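Local coordinates for DNA mismatch repair protein MUTS (Thermus aquaticus, PDB 1EWQ) that takes part in DNA repair, binding mismatched DNA, probably as the recognition step, and carrying a weak ATPase activity, at residues A597-L602 / S607-E612; P545-R550 / L601-G606; T271-L276 / S290-P295. All coordinates share one frame; numbering follows the deposited sequence.

Followed from the N terminus, the chain first meets itself in interaction 3, which closes a loop of 13 residues between the short helix 272-276 and the end of helix 282-293, within MutS domain III. Interaction 2 then opens at 545-550 and closes 50 residues later on 601-606. Interaction 1 closes a tight turn of four residues from 597-602 to 607-612; it begins before interaction 2 has closed and ends after it, so the two cross, sharing Leu601 and Leu602. Interaction 3 stays separate along the chain but touches both: Leu272, Leu276 and Pro295 pack on the leucines of helix 589-603, bringing domain III against the ATPase domain at the C-terminal end of that helix.

Interaction 1 (A597-L602 / S607-E612); sequences ALIALL and SFVPAE
Leu602 and Ile599, one helical turn apart, form two bumps on the last turns of helix 589-603, and the chain leaving that helix folds back to fit round them. The isopropyl head of Val609 settles between the two, its CG1 3.8 Å from Leu602 CB and its CB as near to Ile599 CG2. The fit is close where Val609 CG1 comes within 3.3 Å of Ile599 O. The Ile599 and Val609 side chains cross at about a right angle. Ile599 divides its branches between neighbours; with chi1 at -71°, CG2 turns anti to the backbone N and meets Val609, leaving CG1 to run antiparallel past Pro610, 3.9 Å from its CG. Leu602 CD1 presses on the same proline ring, 3.6 Å from CD. Pro610 itself centres an inverse gamma turn. Ser607 N donates to Leu602 O (3.0 Å), the outer bond of the Schellman motif that ends helix 589-603, and Ser607 OG meets a lone pair of Phe608 O in the carbonyl plane at 2.8 Å. Ile599 also touches Ile553 of strand 551-556. Apolar packing thus lines most of the return, and a single backbone bond marks its start; the buried serine hydroxyl is satisfied locally, within the returning segment.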
loop_
_atom_site.group_PDB
_atom_site.type_symbol
_atom_site.label_atom_id
_atom_site.label_comp_id
_atom_site.label_asym_id
_atom_site.label_seq_id
_atom_site.Cartn_x
_atom_site.Cartn_y
_atom_site.Cartn_z
ATOM N N ALA C 597 16.122 -18.830 21.642
ATOM C CA ALA C 597 15.816 -19.511 20.391
ATOM C C ALA C 597 16.730 -19.016 19.268
ATOM O O ALA C 597 17.207 -19.803 18.442
ATOM C CB ALA C 597 14.354 -19.275 20.014
ATOM N N LEU C 598 16.981 -17.713 19.235
ATOM C CA LEU C 598 17.831 -17.175 18.181
ATOM C C LEU C 598 19.274 -17.648 18.286
ATOM O O LEU C 598 19.898 -17.977 17.279
ATOM C CB LEU C 598 17.755 -15.643 18.157
ATOM C CG LEU C 598 16.378 -15.148 17.699
ATOM C CD1 LEU C 598 16.282 -13.629 17.865
ATOM C CD2 LEU C 598 16.143 -15.566 16.256
ATOM N N ILE C 599 19.807 -17.695 19.498
ATOM C CA ILE C 599 21.180 -18.162 19.678
ATOM C C ILE C 599 21.289 -19.605 19.177
ATOM O O ILE C 599 22.240 -19.958 18.471
ATOM C CB ILE C 599 21.595 -18.084 21.168
ATOM C CG1 ILE C 599 21.766 -16.612 21.568
ATOM C CG2 ILE C 599 22.872 -18.883 21.409
ATOM C CD1 ILE C 599 21.909 -16.411 23.066
ATOM N N ALA C 600 20.301 -20.426 19.543
ATOM C CA ALA C 600 20.254 -21.835 19.132
ATOM C C ALA C 600 20.094 -21.921 17.614
ATOM O O ALA C 600 20.722 -22.752 16.954
ATOM C CB ALA C 600 19.086 -22.542 19.815
ATOM N N LEU C 601 19.255 -21.053 17.064
ATOM C CA LEU C 601 19.024 -21.031 15.622
ATOM C C LEU C 601 20.311 -20.704 14.880
ATOM O O LEU C 601 20.658 -21.360 13.894
ATOM C CB LEU C 601 17.959 -19.996 15.275
ATOM C CG LEU C 601 17.636 -19.747 13.795
ATOM C CD1 LEU C 601 17.556 -21.057 13.020
ATOM C CD2 LEU C 601 16.310 -18.992 13.715
ATOM N N LEU C 602 21.019 -19.683 15.361
ATOM C CA LEU C 602 22.270 -19.261 14.738
ATOM C C LEU C 602 23.337 -20.352 14.812
ATOM O O LEU C 602 24.047 -20.602 13.843
ATOM C CB LEU C 602 22.780 -17.970 15.396
ATOM C CG LEU C 602 21.959 -16.700 15.136
ATOM C CD1 LEU C 602 22.502 -15.543 15.980
ATOM C CD2 LEU C 602 22.014 -16.354 13.661
ATOM N N SER C 607 26.662 -20.398 12.443
ATOM C CA SER C 607 27.049 -19.025 12.680
ATOM C C SER C 607 27.504 -18.845 14.121
ATOM O O SER C 607 27.113 -19.612 15.003
ATOM C CB SER C 607 25.851 -18.107 12.422
ATOM O OG SER C 607 26.059 -16.797 12.925
ATOM N N PHE C 608 28.346 -17.842 14.352
ATOM C CA PHE C 608 28.783 -17.530 15.712
ATOM C C PHE C 608 27.508 -16.944 16.342
ATOM O O PHE C 608 26.576 -16.586 15.620
ATOM C CB PHE C 608 29.893 -16.478 15.694
ATOM C CG PHE C 608 31.275 -17.042 15.492
ATOM C CD1 PHE C 608 31.479 -18.165 14.702
ATOM C CD2 PHE C 608 32.384 -16.424 16.081
ATOM C CE1 PHE C 608 32.761 -18.671 14.497
ATOM C CE2 PHE C 608 33.675 -16.920 15.882
ATOM C CZ PHE C 608 33.866 -18.046 15.089
ATOM N N VAL C 609 27.464 -16.815 17.664
ATOM C CA VAL C 609 26.258 -16.307 18.316
ATOM C C VAL C 609 26.537 -15.135 19.259
ATOM O O VAL C 609 27.678 -14.918 19.677
ATOM C CB VAL C 609 25.559 -17.445 19.100
ATOM C CG1 VAL C 609 25.261 -18.627 18.160
ATOM C CG2 VAL C 609 26.458 -17.908 20.250
ATOM N N PRO C 610 25.490 -14.357 19.599
ATOM C CA PRO C 610 25.621 -13.199 20.494
ATOM C C PRO C 610 25.702 -13.571 21.971
ATOM O O PRO C 610 24.690 -13.611 22.664
ATOM C CB PRO C 610 24.367 -12.376 20.175
ATOM C CG PRO C 610 23.358 -13.444 19.848
ATOM C CD PRO C 610 24.158 -14.376 18.965
ATOM N N ALA C 611 26.912 -13.842 22.448
ATOM C CA ALA C 611 27.124 -14.203 23.847
ATOM C C ALA C 611 28.614 -14.188 24.170
ATOM O O ALA C 611 29.446 -14.023 23.279
ATOM C CB ALA C 611 26.549 -15.594 24.123
ATOM N N GLU C 612 28.945 -14.345 25.446
ATOM C CA GLU C 612 30.338 -14.392 25.855
ATOM C C GLU C 612 30.813 -15.815 25.624
ATOM O O GLU C 612 31.926 -16.045 25.170
ATOM C CB GLU C 612 30.484 -14.012 27.328
ATOM C CG GLU C 612 30.844 -12.556 27.536
ATOM C CD GLU C 612 30.908 -12.170 28.999
ATOM O OE1 GLU C 612 31.234 -13.046 29.830
ATOM O OE2 GLU C 612 30.641 -10.989 29.319
#

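Interaction 2 (P545-R550 / L601-G606); sequences PRFGDR and LLAQVG
Ala603, at the end of helix 589-603, offers its methyl group to Pro545 and Phe547, two residues whose side chains both point to the helix. The apolar contacts come first. Ala603 CB lies 3.8 Å from Pro545 CG and 3.9 Å from Phe547 CE2, a small methyl resting against both rings. Phe547 holds CG anti to its carbonyl carbon (chi1 -58°), which carries the ring out to the helix. Both rings also touch Leu306 of helix 299-314, and Phe547 touches Leu302 there as well. Strand 546-547 is an edge strand lying parallel to strand 613-616, whose Leu616 also touches Pro545 and Ala603.

The second kind of contact is weakly polar. Ala603 O lies at the ring's edge, near its plane, 3.5 Å from Phe547 CZ, where the slightly positive C-H rim faces a carbonyl. That oxygen also accepts Gly606 N at 3.1 Å in the Schellman motif that ends the helix, Gly606 being the C-prime residue with positive phi. Replacing Phe547 with an alanine would probably open a gap beside the Ala603 methyl and leave Ala603 O without its aromatic edge.

No hydrogen bond joins the two segments, so their contact is one of packing, with one carbonyl, already bonded within the turn, given a weakly polar aromatic neighbour.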
loop_
_atom_site.group_PDB
_atom_site.type_symbol
_atom_site.label_atom_id
_atom_site.label_comp_id
_atom_site.label_asym_id
_atom_site.label_seq_id
_atom_site.Cartn_x
_atom_site.Cartn_y
_atom_site.Cartn_z
ATOM N N PRO C 545 30.030 -21.136 19.247
ATOM C CA PRO C 545 29.301 -21.998 20.180
ATOM C C PRO C 545 29.861 -23.420 20.212
ATOM O O PRO C 545 30.402 -23.908 19.227
ATOM C CB PRO C 545 27.882 -21.969 19.622
ATOM C CG PRO C 545 28.135 -21.948 18.149
ATOM C CD PRO C 545 29.212 -20.881 18.047
ATOM N N ARG C 546 29.726 -24.081 21.352
ATOM C CA ARG C 546 30.195 -25.448 21.485
ATOM C C ARG C 546 28.944 -26.303 21.642
ATOM O O ARG C 546 27.970 -25.872 22.243
ATOM C CB ARG C 546 31.085 -25.593 22.714
ATOM C CG ARG C 546 32.192 -24.550 22.820
ATOM C CD ARG C 546 33.147 -24.592 21.636
ATOM N NE ARG C 546 34.133 -23.513 21.702
ATOM C CZ ARG C 546 35.073 -23.296 20.783
ATOM N NH1 ARG C 546 35.163 -24.086 19.718
ATOM N NH2 ARG C 546 35.924 -22.286 20.924
ATOM N N PHE C 547 28.970 -27.514 21.099
ATOM C CA PHE C 547 27.808 -28.392 21.187
ATOM C C PHE C 547 27.982 -29.501 22.215
ATOM O O PHE C 547 29.040 -30.116 22.303
ATOM C CB PHE C 547 27.504 -28.996 19.810
ATOM C CG PHE C 547 27.255 -27.967 18.746
ATOM C CD1 PHE C 547 28.214 -27.701 17.780
ATOM C CD2 PHE C 547 26.074 -27.234 18.743
ATOM C CE1 PHE C 547 27.998 -26.714 16.820
ATOM C CE2 PHE C 547 25.843 -26.244 17.792
ATOM C CZ PHE C 547 26.801 -25.980 16.830
ATOM N N GLY C 548 26.925 -29.739 22.987
ATOM C CA GLY C 548 26.922 -30.766 24.017
ATOM C C GLY C 548 25.469 -31.044 24.376
ATOM O O GLY C 548 24.579 -30.727 23.585
ATOM N N ASP C 549 25.192 -31.631 25.535
ATOM C CA ASP C 549 23.792 -31.875 25.879
ATOM C C ASP C 549 23.263 -30.830 26.849
ATOM O O ASP C 549 22.073 -30.774 27.146
ATOM C CB ASP C 549 23.598 -33.276 26.463
ATOM C CG ASP C 549 22.201 -33.475 27.034
ATOM O OD1 ASP C 549 21.970 -33.034 28.186
ATOM O OD2 ASP C 549 21.333 -34.048 26.328
ATOM N N ARG C 550 24.155 -29.983 27.330
ATOM C CA ARG C 550 23.761 -28.937 28.250
ATOM C C ARG C 550 23.698 -27.609 27.524
ATOM O O ARG C 550 24.505 -27.339 26.631
ATOM C CB ARG C 550 24.772 -28.828 29.393
ATOM C CG ARG C 550 24.507 -29.776 30.526
ATOM C CD ARG C 550 25.761 -30.059 31.347
ATOM N NE ARG C 550 25.440 -30.846 32.537
ATOM C CZ ARG C 550 24.644 -31.917 32.548
ATOM N NH1 ARG C 550 24.074 -32.350 31.425
ATOM N NH2 ARG C 550 24.410 -32.553 33.695
ATOM N N LEU C 601 19.255 -21.053 17.064
ATOM C CA LEU C 601 19.024 -21.031 15.622
ATOM C C LEU C 601 20.311 -20.704 14.880
ATOM O O LEU C 601 20.658 -21.360 13.894
ATOM C CB LEU C 601 17.959 -19.996 15.275
ATOM C CG LEU C 601 17.636 -19.747 13.795
ATOM C CD1 LEU C 601 17.556 -21.057 13.020
ATOM C CD2 LEU C 601 16.310 -18.992 13.715
ATOM N N LEU C 602 21.019 -19.683 15.361
ATOM C CA LEU C 602 22.270 -19.261 14.738
ATOM C C LEU C 602 23.337 -20.352 14.812
ATOM O O LEU C 602 24.047 -20.602 13.843
ATOM C CB LEU C 602 22.780 -17.970 15.396
ATOM C CG LEU C 602 21.959 -16.700 15.136
ATOM C CD1 LEU C 602 22.502 -15.543 15.980
ATOM C CD2 LEU C 602 22.014 -16.354 13.661
ATOM N N ALA C 603 23.453 -21.007 15.961
ATOM C CA ALA C 603 24.439 -22.075 16.101
ATOM C C ALA C 603 24.158 -23.239 15.149
ATOM O O ALA C 603 25.083 -23.834 14.587
ATOM C CB ALA C 603 24.462 -22.584 17.531
ATOM N N GLN C 604 22.886 -23.576 14.963
ATOM C CA GLN C 604 22.564 -24.698 14.093
ATOM C C GLN C 604 22.544 -24.356 12.613
ATOM O O GLN C 604 22.158 -25.163 11.752
ATOM C CB GLN C 604 21.272 -25.370 14.577
ATOM C CG GLN C 604 21.581 -26.193 15.848
ATOM C CD GLN C 604 20.394 -26.911 16.437
ATOM O OE1 GLN C 604 19.833 -26.467 17.438
ATOM N NE2 GLN C 604 19.998 -28.030 15.824
ATOM N N VAL C 605 23.031 -23.161 12.326
ATOM C CA VAL C 605 23.148 -22.690 10.967
ATOM C C VAL C 605 24.653 -22.595 10.693
ATOM O O VAL C 605 25.099 -22.457 9.549
ATOM C CB VAL C 605 22.402 -21.331 10.817
ATOM C CG1 VAL C 605 23.305 -20.251 10.247
ATOM C CG2 VAL C 605 21.165 -21.547 9.976
ATOM N N GLY C 606 25.440 -22.703 11.760
ATOM C CA GLY C 606 26.889 -22.649 11.621
ATOM C C GLY C 606 27.437 -21.251 11.786
ATOM O O GLY C 606 28.536 -20.948 11.328
#

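Interaction 3 (T271-L276 / S290-P295); sequences TLFSVL and SWLRHP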
loop_
_atom_site.group_PDB
_atom_site.type_symbol
_atom_site.label_atom_id
_atom_site.label_comp_id
_atom_site.label_asym_id
_atom_site.label_seq_id
_atom_site.Cartn_x
_atom_site.Cartn_y
_atom_site.Cartn_z
ATOM N N THR C 271 14.821 -7.783 11.063
ATOM C CA THR C 271 14.653 -9.226 10.981
ATOM C C THR C 271 15.983 -9.906 11.330
ATOM O O THR C 271 17.047 -9.283 11.237
ATOM C CB THR C 271 14.226 -9.600 9.542
ATOM O OG1 THR C 271 12.799 -9.549 9.437
ATOM C CG2 THR C 271 14.705 -10.947 9.166
ATOM N N LEU C 272 15.933 -11.167 11.754
ATOM C CA LEU C 272 17.169 -11.872 12.067
ATOM C C LEU C 272 18.001 -11.931 10.794
ATOM O O LEU C 272 19.221 -11.762 10.820
ATOM C CB LEU C 272 16.895 -13.304 12.529
ATOM C CG LEU C 272 18.190 -14.120 12.678
ATOM C CD1 LEU C 272 19.027 -13.540 13.822
ATOM C CD2 LEU C 272 17.882 -15.583 12.932
ATOM N N PHE C 273 17.318 -12.166 9.680
ATOM C CA PHE C 273 17.967 -12.272 8.391
ATOM C C PHE C 273 18.584 -10.954 7.948
ATOM O O PHE C 273 19.680 -10.941 7.386
ATOM C CB PHE C 273 16.967 -12.769 7.344
ATOM C CG PHE C 273 17.598 -13.159 6.032
ATOM C CD1 PHE C 273 18.715 -13.983 5.999
ATOM C CD2 PHE C 273 17.054 -12.724 4.829
ATOM C CE1 PHE C 273 19.287 -14.372 4.789
ATOM C CE2 PHE C 273 17.619 -13.110 3.609
ATOM C CZ PHE C 273 18.742 -13.938 3.595
ATOM N N SER C 274 17.897 -9.844 8.200
ATOM C CA SER C 274 18.433 -8.548 7.798
ATOM C C SER C 274 19.678 -8.206 8.613
ATOM O O SER C 274 20.590 -7.550 8.115
ATOM C CB SER C 274 17.380 -7.439 7.961
ATOM O OG SER C 274 17.168 -7.125 9.322
ATOM N N VAL C 275 19.710 -8.656 9.864
ATOM C CA VAL C 275 20.850 -8.401 10.742
ATOM C C VAL C 275 22.014 -9.323 10.414
ATOM O O VAL C 275 23.159 -8.899 10.345
ATOM C CB VAL C 275 20.478 -8.626 12.228
ATOM C CG1 VAL C 275 21.740 -8.626 13.093
ATOM C CG2 VAL C 275 19.530 -7.551 12.697
ATOM N N LEU C 276 21.700 -10.594 10.204
ATOM C CA LEU C 276 22.699 -11.611 9.920
ATOM C C LEU C 276 23.346 -11.475 8.553
ATOM O O LEU C 276 24.548 -11.712 8.396
ATOM C CB LEU C 276 22.053 -12.995 10.001
ATOM C CG LEU C 276 22.712 -14.113 10.807
ATOM C CD1 LEU C 276 22.325 -15.460 10.188
ATOM C CD2 LEU C 276 24.220 -13.950 10.825
ATOM N N SER C 290 18.760 -20.343 2.689
ATOM C CA SER C 290 18.483 -21.771 2.627
ATOM C C SER C 290 18.912 -22.464 3.920
ATOM O O SER C 290 18.233 -23.378 4.406
ATOM C CB SER C 290 19.217 -22.384 1.443
ATOM O OG SER C 290 18.841 -23.735 1.274
ATOM N N TRP C 291 20.043 -22.016 4.471
ATOM C CA TRP C 291 20.582 -22.570 5.709
ATOM C C TRP C 291 19.677 -22.190 6.874
ATOM O O TRP C 291 19.411 -23.007 7.747
ATOM C CB TRP C 291 22.010 -22.060 5.958
ATOM C CG TRP C 291 23.055 -22.680 5.045
ATOM C CD1 TRP C 291 22.833 -23.532 3.998
ATOM C CD2 TRP C 291 24.474 -22.490 5.112
ATOM N NE1 TRP C 291 24.026 -23.885 3.410
ATOM C CE2 TRP C 291 25.048 -23.258 4.074
ATOM C CE3 TRP C 291 25.316 -21.743 5.954
ATOM C CZ2 TRP C 291 26.430 -23.302 3.851
ATOM C CZ3 TRP C 291 26.694 -21.789 5.734
ATOM C CH2 TRP C 291 27.234 -22.565 4.688
ATOM N N LEU C 292 19.209 -20.948 6.889
ATOM C CA LEU C 292 18.306 -20.512 7.949
ATOM C C LEU C 292 16.959 -21.240 7.839
ATOM O O LEU C 292 16.341 -21.558 8.849
ATOM C CB LEU C 292 18.088 -18.995 7.876
ATOM C CG LEU C 292 19.173 -18.102 8.486
ATOM C CD1 LEU C 292 18.912 -16.649 8.100
ATOM C CD2 LEU C 292 19.183 -18.250 10.004
ATOM N N ARG C 293 16.508 -21.502 6.614
ATOM C CA ARG C 293 15.230 -22.191 6.406
ATOM C C ARG C 293 15.264 -23.591 7.046
ATOM O O ARG C 293 14.286 -24.039 7.641
ATOM C CB ARG C 293 14.928 -22.337 4.898
ATOM C CG ARG C 293 13.458 -22.216 4.534
ATOM C CD ARG C 293 13.108 -22.885 3.202
ATOM N NE ARG C 293 13.985 -22.512 2.093
ATOM C CZ ARG C 293 14.199 -21.268 1.692
ATOM N NH1 ARG C 293 13.601 -20.266 2.322
ATOM N NH2 ARG C 293 14.986 -21.031 0.651
ATOM N N HIS C 294 16.399 -24.273 6.909
ATOM C CA HIS C 294 16.568 -25.622 7.453
ATOM C C HIS C 294 17.872 -25.786 8.229
ATOM O O HIS C 294 18.873 -26.240 7.674
ATOM C CB HIS C 294 16.547 -26.649 6.317
ATOM C CG HIS C 294 15.243 -26.717 5.587
ATOM N ND1 HIS C 294 14.205 -27.530 5.988
ATOM C CD2 HIS C 294 14.799 -26.049 4.501
ATOM C CE1 HIS C 294 13.175 -27.357 5.181
ATOM N NE2 HIS C 294 13.511 -26.462 4.270
ATOM N N PRO C 295 17.882 -25.403 9.519
ATOM C CA PRO C 295 19.101 -25.546 10.328
ATOM C C PRO C 295 19.433 -27.035 10.413
ATOM O O PRO C 295 18.531 -27.874 10.408
ATOM C CB PRO C 295 18.696 -24.973 11.695
ATOM C CG PRO C 295 17.581 -23.990 11.343
ATOM C CD PRO C 295 16.809 -24.722 10.270
#
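Phe273 and Leu292 bring the backbones closest, their CA atoms 8.3 Å apart, so the short helix 272-276 and the last turn of helix 282-293 meet through side chains alone. Leu292 is the common partner. It points at the other helix and is touched by three residues there: its CD1 reaches Phe273 CD1 at 3.4 Å and Leu276 CD1 at 4.2 Å, while its other methyl, CD2, lies 4.2 Å from Leu272 CD2. Phe273 does not aim its CB straight at Leu292; with CG anti to the backbone N (chi1 -169°), the ring swings across and Leu292 CD1 approaches it obliquely. The same ring also packs on Arg285, Leu288 and Gln289 of helix 282-293. Ahead of the short helix, Thr271 O takes two bonds from the same face of its plane: Ser274 OG at 2.9 Å and Val275 N at 3.1 Å, knitting the first turn together. Leu272 also touches Leu598 and Leu601, and Leu276 touches Leu602, all on helix 589-603, linking domain III to the ATPase domain. The contact between the segments is apolar, closest where Leu292 meets Phe273 and looser at the two leucines, and probably depends on keeping the leucines from water.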